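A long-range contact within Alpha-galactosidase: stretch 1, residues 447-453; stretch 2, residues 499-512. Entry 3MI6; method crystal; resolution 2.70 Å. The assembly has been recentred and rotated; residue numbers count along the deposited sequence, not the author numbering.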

# COMPACT_ATOMS: atom_id res chain seq x y z
N PHE D 447 36.43 27.36 -11.27
CA PHE D 447 36.95 26.66 -10.10
C PHE D 447 36.66 27.49 -8.88
O PHE D 447 36.23 28.64 -9.02
CB PHE D 447 38.45 26.45 -10.25
CG PHE D 447 38.81 25.69 -11.48
CD1 PHE D 447 38.90 26.35 -12.70
CD2 PHE D 447 39.02 24.32 -11.43
CE1 PHE D 447 39.20 25.66 -13.83
CE2 PHE D 447 39.32 23.62 -12.56
CZ PHE D 447 39.42 24.29 -13.76
N VAL D 448 36.90 26.95 -7.69
CA VAL D 448 36.51 27.67 -6.49
C VAL D 448 37.68 28.25 -5.70
O VAL D 448 38.73 27.62 -5.57
CB VAL D 448 35.49 26.86 -5.61
CG1 VAL D 448 35.15 25.52 -6.24
CG2 VAL D 448 36.00 26.67 -4.22
N LEU D 449 37.51 29.47 -5.20
CA LEU D 449 38.51 30.14 -4.36
C LEU D 449 38.59 29.51 -2.98
O LEU D 449 37.58 29.15 -2.40
CB LEU D 449 38.14 31.60 -4.15
CG LEU D 449 38.09 32.45 -5.41
CD1 LEU D 449 37.49 33.81 -5.11
CD2 LEU D 449 39.50 32.54 -5.97
N ASP D 450 39.79 29.43 -2.44
CA ASP D 450 39.92 28.97 -1.06
C ASP D 450 39.40 29.98 -0.03
O ASP D 450 40.16 30.77 0.54
CB ASP D 450 41.37 28.60 -0.78
CG ASP D 450 41.54 27.97 0.56
OD1 ASP D 450 40.58 28.01 1.34
OD2 ASP D 450 42.63 27.44 0.83
N MSE D 451 38.10 29.95 0.22
CA MSE D 451 37.47 30.81 1.21
C MSE D 451 37.98 30.59 2.62
O MSE D 451 37.62 31.30 3.54
CB MSE D 451 35.95 30.58 1.22
CG MSE D 451 35.24 30.92 -0.08
SE MSE D 451 35.37 32.83 -0.51
CE MSE D 451 34.51 33.55 1.08
N ALA D 452 38.80 29.56 2.79
CA ALA D 452 39.33 29.23 4.11
C ALA D 452 40.42 30.22 4.49
O ALA D 452 40.79 30.32 5.66
CB ALA D 452 39.86 27.82 4.13
N ARG D 453 40.92 30.96 3.50
CA ARG D 453 41.98 31.94 3.73
C ARG D 453 41.39 33.32 3.99
O ARG D 453 40.66 33.86 3.17
CB ARG D 453 42.89 32.03 2.51
CG ARG D 453 43.52 30.73 2.10
CD ARG D 453 43.86 30.77 0.63
NE ARG D 453 44.92 29.82 0.31
CZ ARG D 453 46.17 30.17 0.03
NH1 ARG D 453 46.53 31.45 0.02
NH2 ARG D 453 47.07 29.23 -0.24
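Stretch 2 499-512: ELPHRYILGVYQLY

Stretch 2 is a helix from Leu500 to Tyr512, continuing beyond it, and it packs on a short segment in which a strand end, Phe447-Val448, runs into a type I turn from Asp450 to Arg453. The helix assignment rests on an unbroken i to i+4 ladder, from Arg503 N to Glu499 O at 3.1 Å through Tyr512 N to Val508 O at 3.0 Å. The turn is closed by Arg453 N to Asp450 O at 3.1 Å. No hydrogen bond joins the two stretches, so the fit depends on shape; it buries 387 Å², both sides summed. The backbones come nearest where Ala452 CA lies 4.5 Å from Tyr504 CA. Along the helix, Leu500 and Arg503 meet Ala452 near the N-terminal end, while Val508 and Leu511 farther on are met by Met451.

The main bump is Met451, modelled as selenomethionine, which gives up 114 Å² to the helix. Its CA-to-CB bond points toward stretch 2, and its three chi angles, -63°, -64° and -59°, are all m, so the side chain curls instead of extending. Met451 CG sits over one face of the Tyr504 ring, 3.9 Å from the centroid and 24° off the ring normal, a CH-pi contact; its closest ring atom is Tyr504 CE2, 3.5 Å away. Farther along, Met451 CE reaches 4.3 Å from Val508 CG2 and 4.4 Å from Leu511 CD1. The side chain therefore spans Tyr504, Val508 and Leu511, spaced so that they fall on one side of the helix.

The hollow beside this bump is Gly507. Met451 O approaches Gly507 CA at 3.6 Å, with an angle of 151° at the hydrogen, as a CA-H...O contact. An ideal CB at this position would point toward stretch 1 and lie 2.2 Å from Met451 O, a clash; the absence of a side chain is what lets the turn carbonyl come down onto the helix backbone.

Tyr504 has its CA-to-CB bond sideways, but chi1 of 169° (t) brings the ring nearer to stretch 1. Val448 CG2 and Leu449 O each lie 3.7 Å from Tyr504 CE2, approaching the ring obliquely. Tyr504 CE2 is thus the ring atom that Val448, Leu449 and Met451 all meet most closely.

Ala452, a smaller bump, meets the first turn of the helix: its CB is 4.1 Å from Arg503 CB and 4.2 Å from Leu500 CD2. Within the turn, Ala452 N donates to Asp450 OD1 at 2.8 Å, although the place of that oxygen is less sure. On the helix, Arg503 NE binds Glu499 OE1 at 2.7 Å in a salt bridge within stretch 2.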

# COMPACT_ATOMS: atom_id res chain seq x y z
N GLU D 499 39.26 19.87 7.62
CA GLU D 499 38.62 21.05 8.18
C GLU D 499 38.29 22.05 7.09
O GLU D 499 37.79 23.13 7.39
CB GLU D 499 39.53 21.77 9.17
CG GLU D 499 39.67 21.17 10.55
CD GLU D 499 40.74 21.91 11.37
OE1 GLU D 499 40.96 23.11 11.12
OE2 GLU D 499 41.39 21.28 12.25
N LEU D 500 38.60 21.72 5.84
CA LEU D 500 38.41 22.67 4.76
C LEU D 500 36.92 22.94 4.56
O LEU D 500 36.49 24.09 4.58
CB LEU D 500 39.03 22.16 3.47
CG LEU D 500 39.54 23.12 2.38
CD1 LEU D 500 39.70 22.35 1.07
CD2 LEU D 500 38.65 24.34 2.17
N PRO D 501 36.12 21.88 4.37
CA PRO D 501 34.72 22.16 4.10
C PRO D 501 34.10 23.10 5.12
O PRO D 501 33.52 24.09 4.73
CB PRO D 501 34.08 20.77 4.14
CG PRO D 501 35.16 19.88 3.64
CD PRO D 501 36.42 20.43 4.25
N HIS D 502 34.23 22.82 6.41
CA HIS D 502 33.61 23.70 7.39
C HIS D 502 34.22 25.10 7.40
O HIS D 502 33.53 26.09 7.61
CB HIS D 502 33.67 23.11 8.78
CG HIS D 502 32.90 23.90 9.79
ND1 HIS D 502 33.48 24.41 10.93
CD2 HIS D 502 31.61 24.29 9.82
CE1 HIS D 502 32.57 25.06 11.63
NE2 HIS D 502 31.43 25.00 10.98
N ARG D 503 35.53 25.18 7.18
CA ARG D 503 36.21 26.46 7.22
C ARG D 503 35.77 27.29 6.04
O ARG D 503 35.51 28.49 6.18
CB ARG D 503 37.73 26.27 7.22
CG ARG D 503 38.30 25.92 8.58
CD ARG D 503 39.79 25.65 8.51
NE ARG D 503 40.33 25.38 9.84
CZ ARG D 503 40.75 26.32 10.68
NH1 ARG D 503 40.68 27.60 10.32
NH2 ARG D 503 41.23 25.99 11.87
N TYR D 504 35.66 26.65 4.88
CA TYR D 504 35.22 27.34 3.69
C TYR D 504 33.86 27.97 3.96
O TYR D 504 33.60 29.13 3.61
CB TYR D 504 35.12 26.35 2.53
CG TYR D 504 34.44 26.88 1.30
CD1 TYR D 504 33.07 27.12 1.29
CD2 TYR D 504 35.15 27.12 0.13
CE1 TYR D 504 32.44 27.59 0.17
CE2 TYR D 504 34.54 27.58 -0.99
CZ TYR D 504 33.18 27.82 -0.98
OH TYR D 504 32.54 28.28 -2.11
N ILE D 505 32.99 27.21 4.62
CA ILE D 505 31.69 27.73 4.96
C ILE D 505 31.79 28.92 5.95
O ILE D 505 31.22 29.98 5.71
CB ILE D 505 30.71 26.56 5.33
CG1 ILE D 505 29.68 26.40 4.22
CG2 ILE D 505 30.04 26.73 6.69
CD1 ILE D 505 29.15 27.72 3.72
N LEU D 506 32.57 28.77 7.01
CA LEU D 506 32.80 29.89 7.92
C LEU D 506 33.26 31.13 7.14
O LEU D 506 32.85 32.24 7.43
CB LEU D 506 33.81 29.52 9.00
CG LEU D 506 33.37 28.39 9.93
CD1 LEU D 506 34.44 28.05 10.94
CD2 LEU D 506 32.05 28.71 10.62
N GLY D 507 34.11 30.92 6.14
CA GLY D 507 34.54 31.99 5.27
C GLY D 507 33.40 32.73 4.57
O GLY D 507 33.37 33.98 4.55
N VAL D 508 32.48 31.96 3.99
CA VAL D 508 31.32 32.55 3.35
C VAL D 508 30.59 33.36 4.40
O VAL D 508 30.28 34.53 4.18
CB VAL D 508 30.42 31.48 2.64
CG1 VAL D 508 28.99 32.00 2.34
CG2 VAL D 508 31.06 31.02 1.36
N TYR D 509 30.35 32.79 5.58
CA TYR D 509 29.67 33.57 6.61
C TYR D 509 30.45 34.85 6.94
O TYR D 509 29.87 35.93 7.02
CB TYR D 509 29.41 32.76 7.87
CG TYR D 509 28.47 31.62 7.65
CD1 TYR D 509 27.46 31.71 6.70
CD2 TYR D 509 28.57 30.45 8.38
CE1 TYR D 509 26.58 30.68 6.49
CE2 TYR D 509 27.70 29.40 8.16
CZ TYR D 509 26.70 29.52 7.21
OH TYR D 509 25.82 28.48 6.99
N GLN D 510 31.75 34.71 7.11
CA GLN D 510 32.61 35.88 7.29
C GLN D 510 32.25 36.97 6.29
O GLN D 510 32.05 38.13 6.65
CB GLN D 510 34.10 35.49 7.14
CG GLN D 510 34.81 35.10 8.44
CD GLN D 510 34.64 36.17 9.51
OE1 GLN D 510 35.29 37.24 9.47
NE2 GLN D 510 33.75 35.89 10.48
N LEU D 511 32.15 36.60 5.02
CA LEU D 511 31.92 37.59 3.98
C LEU D 511 30.53 38.21 4.08
O LEU D 511 30.36 39.41 3.89
CB LEU D 511 32.12 36.98 2.60
CG LEU D 511 32.79 37.87 1.55
CD1 LEU D 511 32.43 37.37 0.18
CD2 LEU D 511 32.39 39.32 1.69
N TYR D 512 29.54 37.38 4.37
CA TYR D 512 28.18 37.87 4.47
C TYR D 512 28.08 38.67 5.72
O TYR D 512 27.31 39.63 5.80
CB TYR D 512 27.19 36.70 4.58
CG TYR D 512 26.49 36.32 3.30
CD1 TYR D 512 26.79 35.14 2.65
CD2 TYR D 512 25.49 37.13 2.77
CE1 TYR D 512 26.14 34.78 1.48
CE2 TYR D 512 24.83 36.79 1.62
CZ TYR D 512 25.15 35.61 0.97
OH TYR D 512 24.48 35.27 -0.19